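Local coordinates for putative 4-Hydroxy-2-oxoglutarate aldolase / 2-dehydro-3-deoxyphosphogluconate aldolase (Yersinia enterocolitica, PDB 3LM7), which is probably an aldolase, its precise role being unestablished, and belongs to the KDGP aldolase family of TIM-barrel proteins, at residues Glu191-Ile196 with Ile217-Ser222; Gly124-Val129 with Ile173-Phe178; Gln97-Val102 with Gly118-Thr123. One frame throughout, in Å; residues are numbered along the deposited sequence.

Contact 1: residues Glu191-Ile196 with Ile217-Ser222; sequences EPTGGI and IPHIYS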
ATOM      1  N   GLU A 191      -7.266   8.315   8.409  1.00  4.73           N
ATOM      2  CA  GLU A 191      -6.738   9.059   9.536  1.00  5.35           C
ATOM      3  C   GLU A 191      -7.792   9.112  10.630  1.00  6.49           C
ATOM      4  O   GLU A 191      -8.611  10.061  10.681  1.00  6.93           O
ATOM      5  CB  GLU A 191      -6.328  10.486   9.079  1.00  4.81           C
ATOM      6  CG  GLU A 191      -5.499  10.472   7.768  1.00  6.79           C
ATOM      7  CD  GLU A 191      -4.774  11.763   7.511  1.00  5.79           C
ATOM      8  OE1 GLU A 191      -4.713  12.612   8.436  1.00  6.69           O
ATOM      9  OE2 GLU A 191      -4.154  11.878   6.446  1.00  8.00           O
ATOM     10  N   PRO A 192      -7.835   8.081  11.499  1.00  6.49           N
ATOM     11  CA  PRO A 192      -8.828   8.138  12.584  1.00  7.38           C
ATOM     12  C   PRO A 192      -8.514   9.261  13.561  1.00  6.84           C
ATOM     13  O   PRO A 192      -7.333   9.470  13.921  1.00  5.44           O
ATOM     14  CB  PRO A 192      -8.682   6.779  13.295  1.00  6.99           C
ATOM     15  CG  PRO A 192      -7.294   6.318  12.933  1.00  8.57           C
ATOM     16  CD  PRO A 192      -6.982   6.873  11.570  1.00  8.29           C
ATOM     17  N   THR A 193      -9.535  10.017  13.968  1.00  7.34           N
ATOM     18  CA  THR A 193      -9.256  11.238  14.763  1.00  9.07           C
ATOM     19  C   THR A 193     -10.441  11.421  15.717  1.00  9.90           C
ATOM     20  O   THR A 193     -11.625  11.340  15.285  1.00  8.40           O
ATOM     21  CB  THR A 193      -9.218  12.532  13.904  1.00  7.94           C
ATOM     22  OG1 THR A 193      -8.286  12.421  12.819  1.00 10.32           O
ATOM     23  CG2 THR A 193      -8.828  13.767  14.705  1.00  7.36           C
ATOM     24  N   GLY A 194     -10.116  11.756  16.980  1.00 10.59           N
ATOM     25  CA  GLY A 194     -11.122  12.164  17.952  1.00 10.21           C
ATOM     26  C   GLY A 194     -11.252  11.171  19.072  1.00 10.93           C
ATOM     27  O   GLY A 194     -11.753  10.069  18.877  1.00 11.92           O
ATOM     28  N   GLY A 195     -10.755  11.538  20.244  1.00 10.53           N
ATOM     29  CA  GLY A 195     -10.921  10.677  21.435  1.00 11.87           C
ATOM     30  C   GLY A 195      -9.938   9.518  21.528  1.00 11.22           C
ATOM     31  O   GLY A 195     -10.173   8.572  22.290  1.00 12.57           O
ATOM     32  N   ILE A 196      -8.833   9.573  20.769  1.00  9.19           N
ATOM     33  CA  ILE A 196      -7.841   8.484  20.787  1.00  8.88           C
ATOM     34  C   ILE A 196      -6.960   8.774  21.997  1.00  8.31           C
ATOM     35  O   ILE A 196      -6.608   9.923  22.261  1.00 10.13           O
ATOM     36  CB  ILE A 196      -7.012   8.415  19.477  1.00  8.62           C
ATOM     37  CG1 ILE A 196      -7.981   8.006  18.270  1.00  7.50           C
ATOM     38  CG2 ILE A 196      -5.872   7.435  19.631  1.00  9.20           C
ATOM     39  CD1 ILE A 196      -7.224   7.870  16.882  1.00 13.39           C
ATOM     40  N   ILE A 217      -2.845   7.126   9.472  1.00  7.32           N
ATOM     41  CA  ILE A 217      -2.242   8.305  10.136  1.00  7.11           C
ATOM     42  C   ILE A 217      -3.189   8.636  11.302  1.00  6.90           C
ATOM     43  O   ILE A 217      -4.136   9.396  11.159  1.00  7.19           O
ATOM     44  CB  ILE A 217      -2.042   9.542   9.182  1.00  5.37           C
ATOM     45  CG1 ILE A 217      -1.097   9.165   8.025  1.00  7.03           C
ATOM     46  CG2 ILE A 217      -1.458  10.793  10.004  1.00  5.29           C
ATOM     47  CD1 ILE A 217      -0.998  10.291   6.872  1.00  7.64           C
ATOM     48  N   PRO A 218      -2.968   8.003  12.469  1.00  8.19           N
ATOM     49  CA  PRO A 218      -3.895   8.281  13.579  1.00  7.59           C
ATOM     50  C   PRO A 218      -3.551   9.619  14.198  1.00  8.21           C
ATOM     51  O   PRO A 218      -2.359   9.962  14.250  1.00  9.56           O
ATOM     52  CB  PRO A 218      -3.603   7.153  14.580  1.00  6.15           C
ATOM     53  CG  PRO A 218      -2.210   6.757  14.329  1.00  6.49           C
ATOM     54  CD  PRO A 218      -2.020   6.908  12.780  1.00  8.42           C
ATOM     55  N   HIS A 219      -4.554  10.353  14.686  1.00  6.30           N
ATOM     56  CA  HIS A 219      -4.303  11.636  15.307  1.00  7.88           C
ATOM     57  C   HIS A 219      -4.508  11.492  16.795  1.00  8.28           C
ATOM     58  O   HIS A 219      -5.506  10.923  17.187  1.00  8.92           O
ATOM     59  CB  HIS A 219      -5.298  12.680  14.765  1.00  7.31           C
ATOM     60  CG  HIS A 219      -5.058  13.014  13.332  1.00  7.49           C
ATOM     61  ND1 HIS A 219      -4.852  14.306  12.908  1.00  8.94           N
ATOM     62  CD2 HIS A 219      -4.962  12.226  12.230  1.00  6.71           C
ATOM     63  CE1 HIS A 219      -4.670  14.308  11.592  1.00  9.17           C
ATOM     64  NE2 HIS A 219      -4.756  13.067  11.151  1.00  7.84           N
ATOM     65  N   ILE A 220      -3.565  12.006  17.597  1.00  8.08           N
ATOM     66  CA  ILE A 220      -3.661  11.894  19.059  1.00  9.38           C
ATOM     67  C   ILE A 220      -3.368  13.248  19.689  1.00  7.84           C
ATOM     68  O   ILE A 220      -2.286  13.759  19.573  1.00  9.03           O
ATOM     69  CB  ILE A 220      -2.691  10.822  19.652  1.00  9.57           C
ATOM     70  CG1 ILE A 220      -2.632   9.544  18.774  1.00  9.55           C
ATOM     71  CG2 ILE A 220      -3.131  10.503  21.096  1.00 12.70           C
ATOM     72  CD1 ILE A 220      -1.635   9.643  17.569  1.00  7.64           C
ATOM     73  N   TYR A 221      -4.378  13.839  20.292  1.00  9.15           N
ATOM     74  CA  TYR A 221      -4.362  15.247  20.643  1.00 11.83           C
ATOM     75  C   TYR A 221      -4.483  15.358  22.178  1.00 12.99           C
ATOM     76  O   TYR A 221      -3.577  14.942  22.872  1.00 13.48           O
ATOM     77  CB  TYR A 221      -5.497  15.985  19.937  1.00 13.78           C
ATOM     78  CG  TYR A 221      -5.362  16.065  18.414  1.00 13.10           C
ATOM     79  CD1 TYR A 221      -4.116  16.008  17.772  1.00 19.30           C
ATOM     80  CD2 TYR A 221      -6.471  16.253  17.635  1.00 18.97           C
ATOM     81  CE1 TYR A 221      -3.998  16.073  16.338  1.00 14.66           C
ATOM     82  CE2 TYR A 221      -6.366  16.389  16.217  1.00 15.95           C
ATOM     83  CZ  TYR A 221      -5.133  16.296  15.600  1.00 15.41           C
ATOM     84  OH  TYR A 221      -5.070  16.456  14.226  1.00 18.24           O
ATOM     85  N   SER A 222      -5.607  15.851  22.706  1.00 14.24           N
ATOM     86  CA  SER A 222      -5.570  16.330  24.098  1.00 15.28           C
ATOM     87  C   SER A 222      -5.225  15.236  25.130  1.00 14.85           C
ATOM     88  O   SER A 222      -4.743  15.563  26.200  1.00 13.35           O
ATOM     89  CB  SER A 222      -6.901  17.020  24.474  1.00 15.57           C
ATOM     90  OG  SER A 222      -7.930  16.055  24.453  1.00 18.40           O
TER
HETATM   91  O   HOH W   1      -7.813  11.627  18.453  1.00 11.89           O
HETATM   92  O   HOH W   2      -6.889  12.506  21.057  1.00 14.64           O

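Contact 2: residues Gly124-Val129 with Ile173-Phe178; sequences GKVGYV and IDEYRF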
ATOM      1  N   GLY A 124     -23.994   7.681  12.543  1.00 11.51           N
ATOM      2  CA  GLY A 124     -24.771   6.687  13.248  1.00 13.23           C
ATOM      3  C   GLY A 124     -25.194   5.518  12.359  1.00 13.43           C
ATOM      4  O   GLY A 124     -25.756   4.538  12.861  1.00 13.17           O
ATOM      5  N   LYS A 125     -24.931   5.576  11.053  1.00 11.32           N
ATOM      6  CA  LYS A 125     -25.406   4.532  10.150  1.00 12.01           C
ATOM      7  C   LYS A 125     -24.224   3.934   9.423  1.00 11.23           C
ATOM      8  O   LYS A 125     -23.623   4.586   8.576  1.00 10.84           O
ATOM      9  CB  LYS A 125     -26.401   5.097   9.092  1.00 13.71           C
ATOM     10  CG  LYS A 125     -27.532   5.889   9.812  1.00 18.79           C
ATOM     11  CD  LYS A 125     -28.282   6.991   9.051  1.00 26.57           C
ATOM     12  CE  LYS A 125     -29.098   7.675  10.134  1.00 26.60           C
ATOM     13  NZ  LYS A 125     -28.369   7.279  11.552  1.00 22.48           N
ATOM     14  N   VAL A 126     -23.877   2.709   9.772  1.00 10.10           N
ATOM     15  CA  VAL A 126     -22.793   2.032   9.100  1.00  9.64           C
ATOM     16  C   VAL A 126     -22.970   2.069   7.570  1.00  9.05           C
ATOM     17  O   VAL A 126     -24.070   1.757   7.007  1.00  8.04           O
ATOM     18  CB  VAL A 126     -22.687   0.568   9.628  1.00 10.00           C
ATOM     19  CG1 VAL A 126     -21.644  -0.195   8.794  1.00  9.74           C
ATOM     20  CG2 VAL A 126     -22.297   0.557  11.148  1.00 10.90           C
ATOM     21  N   GLY A 127     -21.874   2.417   6.907  1.00  8.36           N
ATOM     22  CA  GLY A 127     -21.800   2.592   5.458  1.00  7.61           C
ATOM     23  C   GLY A 127     -22.104   3.980   4.884  1.00  8.47           C
ATOM     24  O   GLY A 127     -21.978   4.175   3.655  1.00 10.05           O
ATOM     25  N   TYR A 128     -22.471   4.923   5.739  1.00  7.26           N
ATOM     26  CA  TYR A 128     -22.912   6.277   5.312  1.00  8.08           C
ATOM     27  C   TYR A 128     -22.164   7.360   6.098  1.00  7.58           C
ATOM     28  O   TYR A 128     -22.096   7.278   7.332  1.00  6.46           O
ATOM     29  CB  TYR A 128     -24.467   6.464   5.483  1.00  7.92           C
ATOM     30  CG  TYR A 128     -25.158   5.516   4.537  1.00  9.80           C
ATOM     31  CD1 TYR A 128     -25.446   5.872   3.208  1.00 11.91           C
ATOM     32  CD2 TYR A 128     -25.420   4.193   4.953  1.00 14.68           C
ATOM     33  CE1 TYR A 128     -26.033   4.913   2.316  1.00 15.62           C
ATOM     34  CE2 TYR A 128     -25.953   3.229   4.067  1.00 16.78           C
ATOM     35  CZ  TYR A 128     -26.276   3.598   2.780  1.00 19.15           C
ATOM     36  OH  TYR A 128     -26.834   2.611   2.014  1.00 24.78           O
ATOM     37  N   VAL A 129     -21.644   8.382   5.389  1.00  5.63           N
ATOM     38  CA  VAL A 129     -20.856   9.389   6.014  1.00  3.70           C
ATOM     39  C   VAL A 129     -21.336  10.808   5.628  1.00  5.99           C
ATOM     40  O   VAL A 129     -21.907  11.013   4.529  1.00  6.96           O
ATOM     41  CB  VAL A 129     -19.369   9.283   5.594  1.00  4.43           C
ATOM     42  CG1 VAL A 129     -18.621   8.174   6.342  1.00  5.74           C
ATOM     43  CG2 VAL A 129     -19.213   9.238   3.981  1.00  4.02           C
ATOM     44  N   ILE A 173     -17.286   2.521  16.534  1.00 15.51           N
ATOM     45  CA  ILE A 173     -16.415   1.433  16.067  1.00 16.22           C
ATOM     46  C   ILE A 173     -16.937   0.689  14.841  1.00 13.42           C
ATOM     47  O   ILE A 173     -16.196   0.408  13.889  1.00 12.35           O
ATOM     48  CB  ILE A 173     -16.063   0.439  17.264  1.00 15.87           C
ATOM     49  CG1 ILE A 173     -14.761  -0.246  16.979  1.00 22.68           C
ATOM     50  CG2 ILE A 173     -17.238  -0.396  17.719  1.00 19.17           C
ATOM     51  CD1 ILE A 173     -13.625   0.845  17.187  1.00 27.98           C
ATOM     52  N   ASP A 174     -18.221   0.370  14.852  1.00 12.33           N
ATOM     53  CA  ASP A 174     -18.799  -0.309  13.694  1.00 12.38           C
ATOM     54  C   ASP A 174     -18.723   0.564  12.439  1.00 10.75           C
ATOM     55  O   ASP A 174     -18.443   0.032  11.328  1.00  7.55           O
ATOM     56  CB  ASP A 174     -20.234  -0.707  13.973  1.00 13.59           C
ATOM     57  CG  ASP A 174     -20.312  -1.809  14.996  1.00 20.73           C
ATOM     58  OD1 ASP A 174     -19.283  -2.522  15.169  1.00 22.67           O
ATOM     59  OD2 ASP A 174     -21.382  -1.934  15.586  1.00 25.18           O
ATOM     60  N   GLU A 175     -18.998   1.872  12.586  1.00  9.31           N
ATOM     61  CA  GLU A 175     -18.830   2.762  11.397  1.00  8.82           C
ATOM     62  C   GLU A 175     -17.386   2.865  10.910  1.00  8.45           C
ATOM     63  O   GLU A 175     -17.122   2.863   9.706  1.00  6.14           O
ATOM     64  CB  GLU A 175     -19.357   4.171  11.644  1.00  8.41           C
ATOM     65  CG  GLU A 175     -20.918   4.219  11.787  1.00  9.67           C
ATOM     66  CD  GLU A 175     -21.377   5.597  12.214  1.00 12.57           C
ATOM     67  OE1 GLU A 175     -21.328   6.497  11.370  1.00 12.54           O
ATOM     68  OE2 GLU A 175     -21.754   5.791  13.391  1.00 13.26           O
ATOM     69  N   TYR A 176     -16.468   2.978  11.868  1.00  7.22           N
ATOM     70  CA  TYR A 176     -15.039   3.103  11.590  1.00  7.49           C
ATOM     71  C   TYR A 176     -14.565   1.851  10.862  1.00  8.30           C
ATOM     72  O   TYR A 176     -13.820   1.961   9.867  1.00  6.44           O
ATOM     73  CB  TYR A 176     -14.269   3.366  12.883  1.00  7.58           C
ATOM     74  CG  TYR A 176     -12.770   3.280  12.778  1.00  8.16           C
ATOM     75  CD1 TYR A 176     -12.050   4.159  11.938  1.00  6.69           C
ATOM     76  CD2 TYR A 176     -12.075   2.366  13.542  1.00  8.13           C
ATOM     77  CE1 TYR A 176     -10.675   4.098  11.834  1.00  8.16           C
ATOM     78  CE2 TYR A 176     -10.621   2.287  13.476  1.00  7.66           C
ATOM     79  CZ  TYR A 176      -9.956   3.138  12.607  1.00  7.86           C
ATOM     80  OH  TYR A 176      -8.583   3.114  12.501  1.00  8.40           O
ATOM     81  N   ARG A 177     -15.013   0.687  11.316  1.00  6.66           N
ATOM     82  CA  ARG A 177     -14.504  -0.537  10.770  1.00  8.44           C
ATOM     83  C   ARG A 177     -14.908  -0.623   9.277  1.00  8.06           C
ATOM     84  O   ARG A 177     -14.143  -1.059   8.407  1.00  8.92           O
ATOM     85  CB  ARG A 177     -15.061  -1.749  11.560  1.00  8.14           C
ATOM     86  CG  ARG A 177     -14.415  -3.087  11.037  1.00 14.86           C
ATOM     87  CD  ARG A 177     -14.884  -4.350  11.830  1.00 24.10           C
ATOM     88  NE  ARG A 177     -15.013  -4.087  13.279  1.00 29.83           N
ATOM     89  CZ  ARG A 177     -16.170  -3.821  13.915  1.00 33.77           C
ATOM     90  NH1 ARG A 177     -17.390  -3.788  13.270  1.00 31.59           N
ATOM     91  NH2 ARG A 177     -16.116  -3.591  15.219  1.00 35.32           N
ATOM     92  N   PHE A 178     -16.153  -0.242   9.022  1.00  6.53           N
ATOM     93  CA  PHE A 178     -16.669  -0.236   7.664  1.00  7.25           C
ATOM     94  C   PHE A 178     -15.825   0.689   6.802  1.00  6.66           C
ATOM     95  O   PHE A 178     -15.509   0.329   5.667  1.00  9.51           O
ATOM     96  CB  PHE A 178     -18.145   0.212   7.650  1.00  7.10           C
ATOM     97  CG  PHE A 178     -18.804   0.024   6.294  1.00  7.55           C
ATOM     98  CD1 PHE A 178     -19.586  -1.077   6.029  1.00 11.68           C
ATOM     99  CD2 PHE A 178     -18.615   0.983   5.276  1.00  8.31           C
ATOM    100  CE1 PHE A 178     -20.181  -1.224   4.723  1.00 12.79           C
ATOM    101  CE2 PHE A 178     -19.230   0.832   3.998  1.00 11.11           C
ATOM    102  CZ  PHE A 178     -20.006  -0.255   3.730  1.00 11.22           C
TER
HETATM  103  O   HOH W   3     -19.583   3.687   8.165  1.00  9.52           O
HETATM  104  O   HOH W   4     -20.124   6.138   8.944  1.00 10.70           O

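Contact 3: residues Gln97-Val102 with Gly118-Thr123; sequences QVFTGV and GLISPT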
ATOM      1  N   GLN A  97      -7.645  18.998   5.704  1.00  5.35           N
ATOM      2  CA  GLN A  97      -8.690  19.794   5.052  1.00  5.18           C
ATOM      3  C   GLN A  97     -10.101  19.289   5.401  1.00  4.63           C
ATOM      4  O   GLN A  97     -10.274  18.139   5.783  1.00  6.87           O
ATOM      5  CB  GLN A  97      -8.571  19.824   3.500  1.00  5.64           C
ATOM      6  CG  GLN A  97      -7.746  21.034   2.935  1.00  7.60           C
ATOM      7  CD  GLN A  97      -8.414  22.365   3.270  1.00  5.90           C
ATOM      8  OE1 GLN A  97      -9.531  22.402   3.810  1.00  7.40           O
ATOM      9  NE2 GLN A  97      -7.688  23.450   3.067  1.00  5.15           N
ATOM     10  N   VAL A  98     -11.110  20.165   5.191  1.00  6.55           N
ATOM     11  CA  VAL A  98     -12.518  19.735   5.148  1.00  4.70           C
ATOM     12  C   VAL A  98     -12.842  19.283   3.717  1.00  6.47           C
ATOM     13  O   VAL A  98     -12.088  19.550   2.790  1.00  6.23           O
ATOM     14  CB  VAL A  98     -13.478  20.833   5.649  1.00  5.57           C
ATOM     15  CG1 VAL A  98     -13.143  21.089   7.148  1.00  5.92           C
ATOM     16  CG2 VAL A  98     -13.423  22.110   4.796  1.00  6.29           C
ATOM     17  N   PHE A  99     -13.956  18.589   3.552  1.00  5.91           N
ATOM     18  CA  PHE A  99     -14.224  17.878   2.300  1.00  5.95           C
ATOM     19  C   PHE A  99     -14.173  18.892   1.143  1.00  6.70           C
ATOM     20  O   PHE A  99     -13.649  18.571   0.044  1.00  6.41           O
ATOM     21  CB  PHE A  99     -15.625  17.211   2.448  1.00  5.08           C
ATOM     22  CG  PHE A  99     -16.064  16.421   1.242  1.00  6.95           C
ATOM     23  CD1 PHE A  99     -15.795  15.068   1.179  1.00  5.11           C
ATOM     24  CD2 PHE A  99     -16.758  17.053   0.173  1.00  4.71           C
ATOM     25  CE1 PHE A  99     -16.187  14.290   0.037  1.00  6.31           C
ATOM     26  CE2 PHE A  99     -17.135  16.312  -0.968  1.00  6.48           C
ATOM     27  CZ  PHE A  99     -16.874  14.911  -1.010  1.00  6.46           C
ATOM     28  N   THR A 100     -14.668  20.110   1.381  1.00  6.09           N
ATOM     29  CA  THR A 100     -14.844  21.080   0.289  1.00  6.48           C
ATOM     30  C   THR A 100     -13.554  21.881   0.070  1.00  7.84           C
ATOM     31  O   THR A 100     -13.519  22.780  -0.749  1.00  7.85           O
ATOM     32  CB  THR A 100     -15.966  22.086   0.690  1.00  9.00           C
ATOM     33  OG1 THR A 100     -15.734  22.561   2.050  1.00  8.41           O
ATOM     34  CG2 THR A 100     -17.323  21.390   0.642  1.00  7.10           C
ATOM     35  N   GLY A 101     -12.506  21.568   0.813  1.00  7.03           N
ATOM     36  CA  GLY A 101     -11.232  22.256   0.659  1.00  6.73           C
ATOM     37  C   GLY A 101     -10.137  21.396   0.040  1.00  7.16           C
ATOM     38  O   GLY A 101      -9.048  21.926  -0.305  1.00  6.10           O
ATOM     39  N   VAL A 102     -10.425  20.110  -0.192  1.00  5.44           N
ATOM     40  CA  VAL A 102      -9.392  19.179  -0.715  1.00  6.39           C
ATOM     41  C   VAL A 102      -8.914  19.533  -2.128  1.00  6.27           C
ATOM     42  O   VAL A 102      -7.708  19.536  -2.397  1.00  7.24           O
ATOM     43  CB  VAL A 102      -9.971  17.777  -0.732  1.00  7.01           C
ATOM     44  CG1 VAL A 102      -9.088  16.780  -1.591  1.00  5.77           C
ATOM     45  CG2 VAL A 102     -10.177  17.256   0.690  1.00  6.90           C
ATOM     46  N   GLY A 118      -9.323  14.575   3.984  1.00  5.53           N
ATOM     47  CA  GLY A 118     -10.590  15.259   3.770  1.00  5.31           C
ATOM     48  C   GLY A 118     -11.486  14.804   4.928  1.00  5.63           C
ATOM     49  O   GLY A 118     -11.695  13.618   5.112  1.00  6.04           O
ATOM     50  N   LEU A 119     -12.018  15.771   5.659  1.00  5.63           N
ATOM     51  CA  LEU A 119     -12.804  15.483   6.863  1.00  8.23           C
ATOM     52  C   LEU A 119     -14.223  15.083   6.479  1.00  7.53           C
ATOM     53  O   LEU A 119     -14.932  15.861   5.806  1.00  6.94           O
ATOM     54  CB  LEU A 119     -12.865  16.733   7.776  1.00  8.26           C
ATOM     55  CG  LEU A 119     -13.296  16.481   9.254  1.00 10.18           C
ATOM     56  CD1 LEU A 119     -12.912  17.758  10.153  1.00 13.50           C
ATOM     57  CD2 LEU A 119     -14.799  16.223   9.326  1.00  6.36           C
ATOM     58  N   ILE A 120     -14.605  13.860   6.874  1.00  6.01           N
ATOM     59  CA  ILE A 120     -15.929  13.344   6.737  1.00  5.77           C
ATOM     60  C   ILE A 120     -16.277  12.644   8.053  1.00  6.76           C
ATOM     61  O   ILE A 120     -15.347  12.281   8.856  1.00  6.23           O
ATOM     62  CB  ILE A 120     -16.074  12.318   5.549  1.00  5.76           C
ATOM     63  CG1 ILE A 120     -15.337  11.015   5.867  1.00  7.01           C
ATOM     64  CG2 ILE A 120     -15.611  12.961   4.187  1.00  5.69           C
ATOM     65  CD1 ILE A 120     -15.441   9.942   4.687  1.00  8.20           C
ATOM     66  N   SER A 121     -17.592  12.493   8.317  1.00  6.33           N
ATOM     67  CA  SER A 121     -17.984  12.299   9.707  1.00  6.48           C
ATOM     68  C   SER A 121     -18.983  11.149   9.867  1.00  8.37           C
ATOM     69  O   SER A 121     -19.797  10.885   8.983  1.00  8.39           O
ATOM     70  CB  SER A 121     -18.582  13.633  10.266  1.00  7.01           C
ATOM     71  OG  SER A 121     -17.622  14.699  10.119  1.00  7.58           O
ATOM     72  N   PRO A 122     -18.957  10.476  11.042  1.00  8.83           N
ATOM     73  CA  PRO A 122     -19.943   9.488  11.450  1.00 10.26           C
ATOM     74  C   PRO A 122     -21.388  10.029  11.348  1.00  8.44           C
ATOM     75  O   PRO A 122     -21.607  11.229  11.482  1.00  9.72           O
ATOM     76  CB  PRO A 122     -19.602   9.252  12.946  1.00  9.66           C
ATOM     77  CG  PRO A 122     -18.213   9.524  13.074  1.00 11.95           C
ATOM     78  CD  PRO A 122     -17.937  10.678  12.091  1.00 10.54           C
ATOM     79  N   THR A 123     -22.320   9.148  11.075  1.00  8.69           N
ATOM     80  CA  THR A 123     -23.720   9.498  10.948  1.00 10.11           C
ATOM     81  C   THR A 123     -24.584   8.676  11.882  1.00 11.45           C
ATOM     82  O   THR A 123     -25.772   8.896  11.932  1.00 10.65           O
ATOM     83  CB  THR A 123     -24.228   9.181   9.519  1.00  9.92           C
ATOM     84  OG1 THR A 123     -24.005   7.813   9.228  1.00 10.97           O
ATOM     85  CG2 THR A 123     -23.549  10.068   8.442  1.00  8.62           C
TER

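Contact 1: residues Glu191-Ile196 with Ile217-Ser222
The imidazole of His219 has Thr193 OG1 over one face, 3.3 Å from His219 CG and offset toward the rim, while both ring nitrogens are engaged at the edge. NE2 donates to Glu191 OE1 over 2.8 Å, in the ring plane and onto the anti lone pair of that oxygen. The bond is nearly straight (168°), with carboxylate and ring only 25° from coplanar. At the other nitrogen, His219 ND1 and Tyr221 OH share a short hydrogen bond of 2.5 Å; either could be the donor. Glutamate suits its place because its extended chain carries OE1 to His219 NE2 while OE2 bonds to Ser161 OG; that chain lies alongside Ile217. The backbone adds a bond from His219 N to Pro192 O at 3.0 Å, almost along the C=O axis, whereas the buried Ile217 O has only a CA-H...O contact from Glu191 CA at 3.1 Å. Pro192 and Pro218 lie side by side, and the side chains of Ile196 and Ile220 cross at about a right angle, Ile196 CG2 meeting Ile220 CG1 at 4.0 Å. One water joins Gly194 N and Ile196 N to His219 O; glycine suits the positive phi of Gly194. Residues 217-222 also pack on strand 17-20, helping to close the barrel. Asn117 ND2 and His94 NE2 join His219 NE2 on OE1, so Glu191 is probably ionised and would tend to stabilise positive charge on His219.

Contact 2: residues Gly124-Val129 with Ile173-Phe178
Gly127 CA sits over one face of the Phe178 ring, 3.4 Å from Phe178 CE2, a CH-pi contact only 20° off the ring normal at the centroid. Beside it, Val126 CG1 meets Phe178 CD1 at 3.6 Å. The other branch of the valine, Val126 CG2, reaches Asp174 CB at 3.7 Å, so the fork straddles successive helical turns. Phe178 has CG anti to its backbone N (chi1 -171°), which projects the ring toward the turn. Glu175 approaches the neighbouring backbone: Gly124 N gives Glu175 OE2 a weak, bent hydrogen bond of 3.1 Å, and Thr123 N donates to OE1 as the main partner. A type II beta turn from Lys125 to Tyr128 sets these pieces in place; glycine suits the positive phi of its third position, Gly127, and the lack of a side chain lets Gly127 CA lie directly on the ring. Two waters stitch the turn to the helix: one links Gly127 N to Glu175 O, the other donates to Tyr128 O and, at 2.7 Å, to Glu175 OE1. Further out, Arg177 NH1 forms a salt bridge with Asp174 OD1 at 3.0 Å along the helix, and Phe178 also touches Val147 of helix 147-156. The contact thus joins an excursion from the barrel wall to helix 173-185. Backbone N-H groups and water around the buried Glu175 carboxylate are consistent with a stabilised negative charge.

Contact 3: residues Gln97-Val102 with Gly118-Thr123
Leu119 has the most surface buried here, and it is held through backbone and side chain alike. Its N-H donates to Gln97 O over 2.9 Å, in the carbonyl plane but bent to 132°. With CG anti to the backbone N (chi1 -163°), it is CB of the leucine that lies against the opposing chain, 4.0 Å from Val98 CA. Leucine suits the site because its apolar side chain is buried, packing also with Phe165 and Lys163. Gly118 comes next. Having no side chain, it lets Val102 CG2, at the start of helix 102-109, settle 3.7 Å from Gly118 CA, and the same CA makes a CA-H...O contact with Gln97 O. Phe99 completes the trio: its CG, also anti to the backbone N, places CD1 3.7 Å from Ile120 CG2, the two side chains crossing obliquely. An aromatic suits this position because the ring also reaches Met153 and Leu154, bridging the strand to helix 147-156 on the barrel's outer layer. The loop keeps its shape through Gln97, whose OE1 takes Val98 N at 3.1 Å, in plane on a lone pair, and also bonds to Ser80 OG; its NE2 bonds to Ser105 OG. Gly101 N closes a tight turn on Val98 O at 2.9 Å, and Gly101, with no beta carbon, leaves room for Gln97 OE1. Together these contacts join neighbouring parts of a beta-alpha-beta unit of the TIM barrel. Thr133 OG1 bonds to both Leu119 O and Phe99 N, so a single hydroxyl satisfies two buried polar groups where the loop after strand 94-95 turns away from strand 115-120.

In the fold
From the N terminus, contact 3 comes first: it closes a loop through helix 102-109 back onto strand 115-120. Contact 2 opens one residue later and closes a longer loop, through the hairpin of strands 128-130 and 144-146, helix 147-156 and strand 161-164, onto helix 173-185. Contact 1 closes the loop from strand 189-192 through helix 201-211 to residues 217-222. The three loops stand in series; none nests in or crosses another. They still meet in space: Thr123, the last residue of contact 3, is bonded to both segments of contact 2, while Tyr176 packs on Pro192 of contact 1. Contacts 1 and 3 reach the same parallel barrel sheet; contact 2 lies at its periphery.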